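Side-chain contact in serine protease inhibitor 4, isoform B (Drosophila melanogaster, PDB 4P0F), which probably inhibits serine and cysteine endopeptidases as a member of the serpin family and is seen here in its cleaved form: residues A[53-58]-A[291-296]. Numbering follows the deposited sequence.
Sequences ENETAT and MSRMFS
Arg293 lies across the first turn of helix 54-64, its side chain crossing those of Glu55 and Thr56 at about a right angle. Its aliphatic part does much of the touching: Arg293 CD sits 3.7 Å from Glu55 CB, and Arg293 CG lies 3.6 Å from Thr56 OG1. With CG anti to the backbone N (chi1 -164°) and the chain extended as far as NE, the guanidinium is carried past Thr56 to Glu55. There Glu55 OE1 comes over one face of the guanidinium, toward its rim, instead of approaching in its plane. The carboxylate and guanidinium planes are only 12° apart. The closest pair, Glu55 OE1 and Arg293 NH1, is separated by 3.5 Å. This salt bridge therefore rests on charge alone, with no N-H aimed at the oxygen. The stronger polar partner is Glu300, whose OE2 forms a salt bridge with Arg293 NH2 while its OE1 hydrogen-bonds Thr56 OG1, tying both residues to the same acid. An alanine in place of Arg293 would probably leave Glu55 and Glu300 without their shared positive mate and uncover the flank of Thr56.

On the buried side, Thr56 CG2 rests 4.1 Å from Met294 CA. Behind these side chains, Arg293 O accepts hydrogen bonds from both Ser296 N and Ser296 OG, the latter at 2.8 Å, which ties the 3-10 segment 293-295 to the residue that follows it. The side-chain OE1 of Gln59, one turn on from Glu55, accepts a hydrogen bond from the backbone N of Arg293. The contact thus pins the start of helix 54-64 to the loop following helix 283-288, at the periphery of the serpin fold, while Met294 packs against both Leu60 of helix 54-64 and Val313 of strand 311-324.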
# COMPACT_ATOMS: atom_id res chain seq x y z
N GLU A 53 0.72 0.49 24.38
CA GLU A 53 0.47 1.34 25.53
C GLU A 53 1.45 2.50 25.54
O GLU A 53 2.45 2.49 24.82
CB GLU A 53 0.59 0.54 26.82
CG GLU A 53 -0.42 -0.56 26.97
CD GLU A 53 -0.41 -1.16 28.36
OE1 GLU A 53 -0.14 -2.37 28.49
OE2 GLU A 53 -0.65 -0.41 29.32
N ASN A 54 1.15 3.51 26.36
CA ASN A 54 2.12 4.55 26.69
C ASN A 54 2.72 5.22 25.45
O ASN A 54 2.01 5.48 24.48
CB ASN A 54 3.21 3.97 27.57
CG ASN A 54 2.65 3.21 28.77
OD1 ASN A 54 1.70 3.66 29.41
ND2 ASN A 54 3.23 2.05 29.06
N GLU A 55 4.02 5.51 25.47
CA GLU A 55 4.64 6.25 24.35
C GLU A 55 4.65 5.46 23.04
O GLU A 55 4.60 6.05 21.94
CB GLU A 55 6.07 6.67 24.70
CG GLU A 55 6.69 7.56 23.63
CD GLU A 55 8.14 7.92 23.87
OE1 GLU A 55 8.65 7.70 24.99
OE2 GLU A 55 8.78 8.42 22.91
N THR A 56 4.70 4.14 23.12
CA THR A 56 4.62 3.32 21.92
C THR A 56 3.30 3.60 21.20
O THR A 56 3.27 3.82 19.99
CB THR A 56 4.76 1.82 22.26
OG1 THR A 56 6.02 1.59 22.89
CG2 THR A 56 4.66 0.95 21.01
N ALA A 57 2.20 3.59 21.95
CA ALA A 57 0.89 3.85 21.36
C ALA A 57 0.81 5.27 20.82
O ALA A 57 0.25 5.50 19.75
CB ALA A 57 -0.20 3.62 22.38
N THR A 58 1.34 6.23 21.56
CA THR A 58 1.27 7.61 21.12
C THR A 58 2.05 7.82 19.82
O THR A 58 1.57 8.51 18.92
CB THR A 58 1.80 8.56 22.19
OG1 THR A 58 1.07 8.37 23.42
CG2 THR A 58 1.65 10.00 21.77
N MET A 291 8.47 6.60 14.62
CA MET A 291 7.85 5.46 15.29
C MET A 291 8.88 4.39 15.66
O MET A 291 8.68 3.20 15.41
CB MET A 291 6.74 4.88 14.42
CG MET A 291 5.60 5.86 14.20
SD MET A 291 4.29 5.27 13.10
CE MET A 291 5.02 5.60 11.48
N SER A 292 9.97 4.82 16.30
CA SER A 292 11.08 3.92 16.65
C SER A 292 10.83 3.04 17.86
O SER A 292 11.42 1.96 17.96
CB SER A 292 12.35 4.73 16.91
OG SER A 292 12.85 5.28 15.71
N ARG A 293 10.01 3.49 18.79
CA ARG A 293 9.93 2.80 20.08
C ARG A 293 9.43 1.35 19.97
O ARG A 293 9.87 0.47 20.72
CB ARG A 293 9.04 3.60 21.05
CG ARG A 293 9.18 3.21 22.51
CD ARG A 293 8.56 4.26 23.41
NE ARG A 293 8.55 3.89 24.82
CZ ARG A 293 9.52 4.18 25.68
NH1 ARG A 293 10.59 4.85 25.30
NH2 ARG A 293 9.40 3.80 26.95
N MET A 294 8.52 1.11 19.04
CA MET A 294 7.94 -0.22 18.82
C MET A 294 8.98 -1.32 18.52
O MET A 294 8.72 -2.50 18.78
CB MET A 294 6.93 -0.15 17.67
CG MET A 294 7.56 0.26 16.37
SD MET A 294 6.31 0.82 15.19
CE MET A 294 5.37 -0.68 15.04
N PHE A 295 10.15 -0.95 18.00
CA PHE A 295 11.20 -1.93 17.67
C PHE A 295 12.24 -2.08 18.77
O PHE A 295 13.11 -2.96 18.70
CB PHE A 295 11.93 -1.52 16.38
CG PHE A 295 11.01 -1.17 15.27
CD1 PHE A 295 10.31 -2.16 14.61
CD2 PHE A 295 10.86 0.15 14.87
CE1 PHE A 295 9.45 -1.84 13.57
CE2 PHE A 295 10.02 0.47 13.86
CZ PHE A 295 9.31 -0.51 13.20
N SER A 296 12.16 -1.21 19.77
CA SER A 296 13.17 -1.13 20.82
C SER A 296 12.83 -1.98 22.02
O SER A 296 11.71 -2.47 22.17
CB SER A 296 13.33 0.32 21.27
OG SER A 296 12.30 0.66 22.19